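Local coordinates for putative sensory box/GGDEF family protein (Vibrio parahaemolyticus, PDB 3LID) that probably makes cyclic di-GMP from GTP as a full-length membrane protein, of which this chain is the extracellular sensor domain with a PDC fold, at residues E192-K197 and F220-M225; R208-G211 and E216-Q219. All blocks are in the same frame, centred on the assembly; numbering follows the deposited sequence.

How the interactions relate
Both contacts belong to the extracellular sensor domain and lie on the same side of its centre, with their own centres about 10 Å apart. Along the chain, interaction 2 is nested inside the loop closed by interaction 1. The order is strand 189-195, then 208-211, then 216-219, then helix 222-225. Two polar links join them: a salt bridge from E192 OE2 to R208 NH2, 2.9 Å, and a probable hydrogen bond from N224 ND2 to Q219 O. The ring of F220 also packs on R208. The long connection after strand 200-202 is thus folded on itself by interaction 2 and tied to the six-stranded sheet by interaction 1.

Interaction 1. Residues E192-K197 and F220-M225; sequences ELVKHK and FNFSNM. With EDO (1,2-ethanediol), chain H.
V194 lays its CG1 methyl against CB of F222, at 4.0 Å. The two side chains cross at about a right angle. CG2 of V194 meets the phenyl ring obliquely. CG1 stands anti to the backbone N (chi1 178°), and this turns it to the start of helix 222-225.

The polar link is made by N221. Its ND2 donates to K197 O at 2.9 Å, and the bond is nearly straight, 166° at the hydrogen. The carbonyl oxygen lies close to the amide plane, while ND2 is tilted 18° from the carbonyl plane. The other end of the amide caps the helix. N221 OD1 accepts from S223 N at 2.8 Å, in the carbonyl plane and on a lone pair. S223 OG also donates to OD1, from above that plane. N221 is therefore the N-cap residue, and three bonds hold its buried amide and fix its rotation.

K195 points elsewhere. Its NZ grips both hydroxyls of an ethanediol, probably from the crystallisation liquor: O2 at 2.8 Å and O1 at 3.0 Å. NZ also pairs with D212, which binds the same ethanediol.

Strand 189-195 lies between strands 200-202 and 260-268 in the six-stranded antiparallel sheet. Y200 touches both V194 and F222, and helix 230-234 packs on the pair through W230 and V233.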
loop_
_atom_site.group_PDB
_atom_site.type_symbol
_atom_site.label_atom_id
_atom_site.label_comp_id
_atom_site.label_asym_id
_atom_site.label_seq_id
_atom_site.Cartn_x
_atom_site.Cartn_y
_atom_site.Cartn_z
ATOM N N GLU A 192 -8.981 7.750 -5.298
ATOM C CA GLU A 192 -7.622 8.233 -5.086
ATOM C C GLU A 192 -7.297 7.968 -3.623
ATOM O O GLU A 192 -8.202 7.957 -2.758
ATOM C CB GLU A 192 -7.526 9.759 -5.377
ATOM C CG GLU A 192 -7.616 10.015 -6.876
ATOM C CD GLU A 192 -7.724 11.495 -7.218
ATOM O OE1 GLU A 192 -8.723 12.104 -6.806
ATOM O OE2 GLU A 192 -6.823 12.036 -7.881
ATOM N N LEU A 193 -6.005 7.782 -3.307
ATOM C CA LEU A 193 -5.636 7.669 -1.912
ATOM C C LEU A 193 -4.803 8.870 -1.541
ATOM O O LEU A 193 -3.793 9.176 -2.196
ATOM C CB LEU A 193 -4.687 6.415 -1.686
ATOM C CG LEU A 193 -5.355 5.098 -2.115
ATOM C CD1 LEU A 193 -4.272 3.923 -1.927
ATOM C CD2 LEU A 193 -6.549 4.843 -1.205
ATOM N N VAL A 194 -5.199 9.523 -0.481
ATOM C CA VAL A 194 -4.569 10.714 0.074
ATOM C C VAL A 194 -4.141 10.438 1.431
ATOM O O VAL A 194 -4.929 10.023 2.306
ATOM C CB VAL A 194 -5.602 11.932 0.040
ATOM C CG1 VAL A 194 -4.944 13.147 0.665
ATOM C CG2 VAL A 194 -5.921 12.219 -1.412
ATOM N N LYS A 195 -2.853 10.710 1.734
ATOM C CA LYS A 195 -2.360 10.414 3.051
ATOM C C LYS A 195 -2.769 11.432 4.092
ATOM O O LYS A 195 -3.303 12.500 3.765
ATOM C CB LYS A 195 -0.803 10.461 3.021
ATOM C CG LYS A 195 -0.325 9.261 2.139
ATOM C CD LYS A 195 1.227 9.132 2.413
ATOM C CE LYS A 195 1.919 10.350 1.754
ATOM N NZ LYS A 195 3.507 10.203 1.989
ATOM N N HIS A 196 -2.497 11.110 5.323
ATOM C CA HIS A 196 -2.808 11.983 6.458
ATOM C C HIS A 196 -2.167 13.368 6.288
ATOM O O HIS A 196 -2.711 14.429 6.775
ATOM C CB HIS A 196 -2.226 11.276 7.682
ATOM C CG HIS A 196 -2.312 12.053 8.943
ATOM N ND1 HIS A 196 -3.516 12.476 9.466
ATOM C CD2 HIS A 196 -1.347 12.454 9.809
ATOM C CE1 HIS A 196 -3.286 13.137 10.586
ATOM N NE2 HIS A 196 -1.985 13.136 10.822
ATOM N N LYS A 197 -0.989 13.378 5.644
ATOM C CA LYS A 197 -0.304 14.657 5.331
ATOM C C LYS A 197 -0.846 15.416 4.146
ATOM O O LYS A 197 -0.339 16.501 3.872
ATOM C CB LYS A 197 1.163 14.409 4.993
ATOM C CG LYS A 197 1.281 13.634 3.545
ATOM C CD LYS A 197 2.946 13.614 3.790
ATOM C CE LYS A 197 3.372 13.402 5.199
ATOM N NZ LYS A 197 4.567 14.268 5.861
ATOM N N PHE A 220 0.312 19.558 -5.291
ATOM C CA PHE A 220 -0.741 18.560 -5.250
ATOM C C PHE A 220 -0.901 18.036 -3.850
ATOM O O PHE A 220 -0.561 16.833 -3.536
ATOM C CB PHE A 220 -0.406 17.452 -6.230
ATOM C CG PHE A 220 -0.385 17.925 -7.668
ATOM C CD1 PHE A 220 -1.588 18.134 -8.355
ATOM C CD2 PHE A 220 0.819 18.171 -8.318
ATOM C CE1 PHE A 220 -1.592 18.570 -9.692
ATOM C CE2 PHE A 220 0.825 18.610 -9.651
ATOM C CZ PHE A 220 -0.384 18.806 -10.330
ATOM N N ASN A 221 -1.374 18.914 -2.962
ATOM C CA ASN A 221 -1.724 18.504 -1.634
ATOM C C ASN A 221 -3.222 18.837 -1.497
ATOM O O ASN A 221 -3.678 19.914 -1.955
ATOM C CB ASN A 221 -0.910 19.217 -0.573
ATOM C CG ASN A 221 -1.179 18.681 0.800
ATOM O OD1 ASN A 221 -2.284 18.834 1.354
ATOM N ND2 ASN A 221 -0.174 18.009 1.395
ATOM N N PHE A 222 -3.989 17.880 -0.968
ATOM C CA PHE A 222 -5.424 18.068 -0.900
ATOM C C PHE A 222 -5.760 19.349 -0.108
ATOM O O PHE A 222 -6.745 20.033 -0.421
ATOM C CB PHE A 222 -6.061 16.884 -0.187
ATOM C CG PHE A 222 -7.547 16.793 -0.455
ATOM C CD1 PHE A 222 -8.050 16.040 -1.471
ATOM C CD2 PHE A 222 -8.420 17.535 0.369
ATOM C CE1 PHE A 222 -9.468 15.933 -1.701
ATOM C CE2 PHE A 222 -9.816 17.464 0.175
ATOM C CZ PHE A 222 -10.336 16.658 -0.858
ATOM N N SER A 223 -4.966 19.645 0.872
ATOM C CA SER A 223 -5.255 20.831 1.703
ATOM C C SER A 223 -5.027 22.142 0.940
ATOM O O SER A 223 -5.601 23.172 1.296
ATOM C CB SER A 223 -4.481 20.823 2.981
ATOM O OG SER A 223 -3.103 21.153 2.742
ATOM N N ASN A 224 -4.171 22.112 -0.069
ATOM C CA ASN A 224 -3.928 23.288 -0.915
ATOM C C ASN A 224 -4.964 23.326 -1.998
ATOM O O ASN A 224 -5.451 24.392 -2.389
ATOM C CB ASN A 224 -2.533 23.122 -1.547
ATOM C CG ASN A 224 -2.128 24.286 -2.391
ATOM O OD1 ASN A 224 -2.120 25.442 -1.908
ATOM N ND2 ASN A 224 -1.692 24.006 -3.637
ATOM N N MET A 225 -5.317 22.162 -2.537
ATOM C CA MET A 225 -6.275 22.066 -3.621
ATOM C C MET A 225 -7.749 22.393 -3.217
ATOM O O MET A 225 -8.472 23.079 -3.962
ATOM C CB MET A 225 -6.185 20.676 -4.254
ATOM C CG MET A 225 -4.846 20.481 -5.033
ATOM S SD MET A 225 -4.569 18.657 -5.100
ATOM C CE MET A 225 -5.679 18.171 -6.310
HETATM C C1 EDO H . 5.501 9.239 -0.842
HETATM O O1 EDO H . 4.301 10.108 -0.906
HETATM C C2 EDO H . 5.043 7.838 -0.484
HETATM O O2 EDO H . 4.593 7.832 0.879
#

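Interaction 2. Residues R208-G211 and E216-Q219; sequences RLYG and ERSQ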
loop_
_atom_site.group_PDB
_atom_site.type_symbol
_atom_site.label_atom_id
_atom_site.label_comp_id
_atom_site.label_asym_id
_atom_site.label_seq_id
_atom_site.Cartn_x
_atom_site.Cartn_y
_atom_site.Cartn_z
ATOM N N ARG A 208 0.019 13.679 -10.179
ATOM C CA ARG A 208 -0.155 14.314 -8.878
ATOM C C ARG A 208 0.431 13.510 -7.725
ATOM O O ARG A 208 0.294 13.903 -6.576
ATOM C CB ARG A 208 -1.643 14.593 -8.617
ATOM C CG ARG A 208 -2.483 13.363 -8.488
ATOM C CD ARG A 208 -3.982 13.755 -8.161
ATOM N NE ARG A 208 -4.480 14.725 -9.129
ATOM C CZ ARG A 208 -5.714 15.254 -9.126
ATOM N NH1 ARG A 208 -6.068 16.119 -10.058
ATOM N NH2 ARG A 208 -6.623 14.889 -8.234
ATOM N N LEU A 209 1.133 12.417 -8.031
ATOM C CA LEU A 209 1.605 11.558 -6.889
ATOM C C LEU A 209 2.834 12.054 -6.173
ATOM O O LEU A 209 3.811 12.492 -6.837
ATOM C CB LEU A 209 1.849 10.114 -7.361
ATOM C CG LEU A 209 0.676 9.500 -8.061
ATOM C CD1 LEU A 209 0.934 8.037 -8.486
ATOM C CD2 LEU A 209 -0.561 9.566 -7.102
ATOM N N TYR A 210 2.880 11.887 -4.837
ATOM C CA TYR A 210 4.106 11.971 -4.034
ATOM C C TYR A 210 4.706 13.375 -4.060
ATOM O O TYR A 210 5.961 13.553 -4.116
ATOM C CB TYR A 210 5.206 10.990 -4.511
ATOM C CG TYR A 210 4.688 9.700 -5.046
ATOM C CD1 TYR A 210 3.873 8.864 -4.251
ATOM C CD2 TYR A 210 5.082 9.223 -6.307
ATOM C CE1 TYR A 210 3.421 7.637 -4.769
ATOM C CE2 TYR A 210 4.634 8.014 -6.819
ATOM C CZ TYR A 210 3.835 7.205 -6.024
ATOM O OH TYR A 210 3.353 6.024 -6.470
ATOM N N GLY A 211 3.814 14.347 -3.838
ATOM C CA GLY A 211 4.246 15.759 -3.802
ATOM C C GLY A 211 5.088 16.078 -2.609
ATOM O O GLY A 211 5.628 17.191 -2.538
ATOM N N GLU A 216 8.339 19.191 -8.211
ATOM C CA GLU A 216 7.457 19.750 -9.261
ATOM C C GLU A 216 5.978 19.426 -9.006
ATOM O O GLU A 216 5.114 19.704 -9.844
ATOM C CB GLU A 216 7.851 19.210 -10.632
ATOM C CG GLU A 216 9.404 19.229 -10.875
ATOM C CD GLU A 216 10.220 18.371 -9.839
ATOM O OE1 GLU A 216 10.180 17.147 -9.943
ATOM O OE2 GLU A 216 10.939 18.917 -8.941
ATOM N N ARG A 217 5.722 18.770 -7.860
ATOM C CA ARG A 217 4.384 18.218 -7.578
ATOM C C ARG A 217 3.902 18.669 -6.229
ATOM O O ARG A 217 2.870 18.194 -5.739
ATOM C CB ARG A 217 4.423 16.695 -7.638
ATOM C CG ARG A 217 4.497 16.127 -9.028
ATOM C CD ARG A 217 4.721 14.604 -9.027
ATOM N NE ARG A 217 4.933 14.017 -10.375
ATOM C CZ ARG A 217 4.812 12.715 -10.635
ATOM N NH1 ARG A 217 4.462 11.879 -9.652
ATOM N NH2 ARG A 217 5.008 12.208 -11.850
ATOM N N SER A 218 4.651 19.564 -5.612
ATOM C CA SER A 218 4.433 19.911 -4.238
ATOM C C SER A 218 3.099 20.670 -4.093
ATOM O O SER A 218 2.555 20.755 -3.015
ATOM C CB SER A 218 5.559 20.788 -3.763
ATOM O OG SER A 218 5.602 21.930 -4.629
ATOM N N GLN A 219 2.545 21.113 -5.208
ATOM C CA GLN A 219 1.232 21.803 -5.181
ATOM C C GLN A 219 0.044 20.833 -5.029
ATOM O O GLN A 219 -1.116 21.218 -4.683
ATOM C CB GLN A 219 1.063 22.674 -6.430
ATOM C CG GLN A 219 0.907 21.914 -7.731
ATOM C CD GLN A 219 2.266 21.702 -8.446
ATOM O OE1 GLN A 219 3.314 21.615 -7.802
ATOM N NE2 GLN A 219 2.232 21.663 -9.774
#
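The two backbones come closest at G211 and S218, whose CA atoms are 4.2 Å apart, and meet there through two CA-H...O contacts. G211 CA approaches R217 O at 3.4 Å. S218 CA approaches G211 O at the same distance, with a straighter angle of 146° at the hydrogen. G211 has no side chain, and this lets the two segments come so close.

R217 carries the side-chain part. Its chain is extended from CG to NE and reaches along 208-211 to L209. NH1 donates to L209 O at 3.0 Å, with 166° at the hydrogen. The oxygen sits at the edge of the guanidinium, only 2° from its plane. NH1 itself is tilted from the carbonyl plane. CD of R217 also lies 3.2 Å from L209 O, on the same side as NH1. CB of L209 touches NH1 at 3.9 Å.

The same CB of L209 sits over the centre of the Y210 ring, 3.4 Å above its plane. R217 NH1 reaches that ring obliquely, at CD2. S218 adds its CB beside G211 O, while its hydroxyl is hydrogen-bonded to P215 O.

Both segments belong to the connection between strand 200-202 and helix 222-225, and four residues separate them. The 3-10 segment that ends at R217 leads through S218 and Q219 towards helix 222-225. On the sheet side, the backbone of Y210 is hydrogen-bonded to Y200 of strand 200-202, and R208 makes a cation-pi contact with the same tyrosine.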